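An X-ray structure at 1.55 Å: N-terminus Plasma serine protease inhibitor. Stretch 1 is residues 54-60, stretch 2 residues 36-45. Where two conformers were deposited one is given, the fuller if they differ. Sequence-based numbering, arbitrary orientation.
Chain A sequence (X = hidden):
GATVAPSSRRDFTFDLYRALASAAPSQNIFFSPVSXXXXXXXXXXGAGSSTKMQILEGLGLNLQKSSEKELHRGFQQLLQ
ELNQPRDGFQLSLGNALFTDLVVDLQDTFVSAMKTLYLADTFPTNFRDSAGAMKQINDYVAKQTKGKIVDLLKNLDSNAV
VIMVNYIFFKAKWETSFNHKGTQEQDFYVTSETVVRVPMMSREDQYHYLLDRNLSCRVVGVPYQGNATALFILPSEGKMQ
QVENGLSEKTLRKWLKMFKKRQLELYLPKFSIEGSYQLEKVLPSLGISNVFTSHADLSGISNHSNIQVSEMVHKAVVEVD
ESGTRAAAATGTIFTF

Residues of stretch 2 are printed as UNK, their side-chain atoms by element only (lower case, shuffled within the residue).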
# COMPACT_ATOMS: atom_id res chain seq x y z
N GLN A 54 11.80 17.31 2.01
CA GLN A 54 12.09 15.95 1.60
C GLN A 54 10.83 15.12 1.46
O GLN A 54 10.71 14.33 0.53
CB GLN A 54 13.02 15.27 2.60
CG GLN A 54 14.37 15.94 2.77
CD GLN A 54 15.26 15.19 3.72
OE1 GLN A 54 14.78 14.46 4.58
NE2 GLN A 54 16.58 15.37 3.58
N ILE A 55 9.89 15.29 2.38
CA ILE A 55 8.66 14.52 2.32
C ILE A 55 7.84 14.88 1.08
O ILE A 55 7.36 13.99 0.37
CB ILE A 55 7.80 14.73 3.58
CG1 ILE A 55 8.53 14.18 4.81
CG2 ILE A 55 6.45 14.01 3.42
CD1 ILE A 55 7.87 14.52 6.12
N LEU A 56 7.67 16.17 0.81
CA LEU A 56 6.89 16.57 -0.36
C LEU A 56 7.57 16.15 -1.66
O LEU A 56 6.91 15.68 -2.59
CB LEU A 56 6.65 18.08 -0.35
CG LEU A 56 5.85 18.62 0.84
CD1 LEU A 56 5.61 20.11 0.66
CD2 LEU A 56 4.53 17.88 0.96
N GLU A 57 8.89 16.31 -1.73
CA GLU A 57 9.61 15.92 -2.94
C GLU A 57 9.56 14.40 -3.11
O GLU A 57 9.46 13.90 -4.23
CB GLU A 57 11.06 16.40 -2.88
CG GLU A 57 11.20 17.91 -2.91
CD GLU A 57 12.64 18.37 -3.10
OE1 GLU A 57 12.89 19.59 -3.03
OE2 GLU A 57 13.52 17.50 -3.32
N GLY A 58 9.61 13.68 -1.99
CA GLY A 58 9.56 12.23 -2.04
C GLY A 58 8.23 11.72 -2.57
O GLY A 58 8.16 10.66 -3.19
N LEU A 59 7.18 12.49 -2.32
CA LEU A 59 5.84 12.13 -2.77
C LEU A 59 5.66 12.49 -4.24
O LEU A 59 4.63 12.16 -4.85
CB LEU A 59 4.79 12.87 -1.92
CG LEU A 59 4.61 12.33 -0.50
CD1 LEU A 59 3.68 13.24 0.29
CD2 LEU A 59 4.04 10.91 -0.56
N GLY A 60 6.65 13.16 -4.81
CA GLY A 60 6.59 13.53 -6.22
C GLY A 60 6.06 14.92 -6.52
O GLY A 60 5.76 15.23 -7.68
N UNK A 36 0.64 4.52 2.63
CA UNK A 36 1.91 5.15 2.93
C UNK A 36 1.96 6.61 2.50
O UNK A 36 2.46 7.46 3.25
c UNK A 36 3.00 2.91 2.83
c UNK A 36 3.97 1.95 2.18
c UNK A 36 3.06 4.35 2.30
c UNK A 36 4.40 5.00 2.63
N UNK A 37 1.44 6.91 1.31
CA UNK A 37 1.42 8.28 0.82
C UNK A 37 0.57 9.15 1.74
O UNK A 37 0.95 10.28 2.05
c UNK A 37 0.83 8.34 -0.60
o UNK A 37 1.68 7.70 -1.54
N UNK A 38 -0.57 8.62 2.17
CA UNK A 38 -1.46 9.37 3.05
C UNK A 38 -0.74 9.62 4.37
O UNK A 38 -0.81 10.71 4.93
c UNK A 38 -2.78 8.61 3.27
c UNK A 38 -3.74 9.33 4.22
c UNK A 38 -5.97 9.52 2.59
s UNK A 38 -5.44 8.74 4.12
N UNK A 39 -0.01 8.61 4.85
CA UNK A 39 0.72 8.76 6.11
C UNK A 39 1.79 9.84 5.99
O UNK A 39 1.98 10.65 6.91
c UNK A 39 1.38 7.44 6.51
o UNK A 39 0.40 6.46 6.82
N UNK A 40 2.50 9.86 4.87
CA UNK A 40 3.54 10.86 4.65
C UNK A 40 2.93 12.25 4.50
O UNK A 40 3.50 13.24 4.96
c UNK A 40 6.49 9.86 4.56
c UNK A 40 4.36 10.49 3.40
c UNK A 40 5.38 9.38 3.62
c UNK A 40 5.97 8.96 2.29
N UNK A 41 1.77 12.33 3.84
CA UNK A 41 1.10 13.61 3.68
C UNK A 41 0.68 14.16 5.04
O UNK A 41 0.84 15.35 5.32
c UNK A 41 -0.13 13.44 2.79
N UNK A 42 0.15 13.30 5.91
CA UNK A 42 -0.24 13.74 7.24
C UNK A 42 0.99 14.17 8.02
O UNK A 42 0.97 15.18 8.74
s UNK A 42 -3.28 11.12 8.40
c UNK A 42 -0.96 12.61 7.99
c UNK A 42 -2.21 9.65 8.30
c UNK A 42 -2.33 12.29 7.41
N UNK A 43 2.07 13.41 7.88
CA UNK A 43 3.31 13.73 8.57
C UNK A 43 3.82 15.11 8.15
O UNK A 43 4.33 15.86 8.99
c UNK A 43 5.75 12.81 8.91
c UNK A 43 6.62 11.63 8.50
c UNK A 43 5.61 12.87 10.43
c UNK A 43 4.37 12.66 8.26
N UNK A 44 3.66 15.46 6.88
CA UNK A 44 4.12 16.76 6.39
C UNK A 44 3.36 17.92 7.03
O UNK A 44 3.88 19.04 7.08
c UNK A 44 4.01 16.85 4.86
o UNK A 44 2.68 17.09 4.43
N UNK A 45 2.16 17.67 7.54
CA UNK A 45 1.37 18.73 8.16
C UNK A 45 2.10 19.38 9.33
O UNK A 45 1.96 20.58 9.57
c UNK A 45 -1.43 19.10 6.83
c UNK A 45 -1.01 17.84 7.59
c UNK A 45 -2.21 17.18 8.27
c UNK A 45 0.03 18.19 8.65

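Position 36 carries four side-chain carbons, forked at the first, with one arm two carbons long, and they touch nothing on stretch 1, the end leading away; branching at CB with that asymmetry means Ile 36. Its buried place suits an all-carbon side chain.

Position 37 has one carbon and one oxygen; its CA lies 4.0 Å from CD2 of Leu 59, and its oxygen 4.1 Å from that same CD2. This is Ser 37, whose OG is hydrogen-bonded elsewhere in the structure. So short a side chain, set sideways, lets the leucine methyl come close to the helix backbone.

Position 38 shows an unbranched chain of two carbons, a sulfur and a terminal carbon, with CB pointing away from stretch 1 and no contact there: the signature is that of Met 38. The flexible thioether is buried on another side of the helix.

At position 39 a carbon and an oxygen, out of reach of stretch 1, again give serine. Ser 39 is buried, but its hydroxyl is satisfied by a hydrogen bond to a residue just outside the stretches.

Position 40 has four carbons forked at the second. It points toward stretch 1 and meets two residues there: its CB is 4.1 Å from CG2 of Ile 55, and one of its terminal carbons is 4.0 Å from CD2 of Leu 59. It is Leu 40, and a branched apolar side chain suits a place between two others of its kind.

Position 41 has a single carbon, CB, which points away, yet its backbone N lies 4.1 Å from CD1 of Leu 59, so this contact is made with the main chain. It is Ala 41, whose lone methyl is buried and needs no polar partner.

Position 42 repeats the pattern of two carbons, sulfur and carbon, out of reach of stretch 1: Met 42, whose unbranched, largely apolar chain suits a buried site.

Position 43 has four carbons forked at the second, and the fork carbon lies 3.9 Å from CD1 of Ile 55. This is Leu 43, with chi1 t and chi2 p, extending the apolar surface around that isoleucine.

Position 44 offers one carbon and one oxygen; its CB packs 4.0 Å from CG2 of Ile 55, and its oxygen lies 4.0 Å from CD2 of Leu 56, a van der Waals contact. It is Ser 44. In the p rotamer, its OG donates to the O of Ala 41 at 2.7 Å, which satisfies a buried hydroxyl within its own helix and allows it to sit among carbon atoms.

Position 45, four carbons forked at the second and not reaching stretch 1, is Leu 45; it is only partly exposed, so much of its apolar side chain is sheltered from solvent.

The two helices run nearly antiparallel, at 151°, with axes 9.6 Å apart at closest approach. Ile 55 and Leu 59, four residues apart and both directed toward stretch 2, supply most of the contact from their side; Leu 56, whose end comes nearer to stretch 2, adds less. Ile 55 packs over Leu 40, Leu 43 and Ser 44, its CG2 only 3.4 Å from the O of Leu 40; Leu 59 covers Ser 37, Leu 40 and Ala 41. Leu 40 is shared by both. No hydrogen bond crosses the contact, which rests on the packing of apolar side chains against one another and the opposing backbone.

Stretch 2 36-45: ISMSLAMLSL
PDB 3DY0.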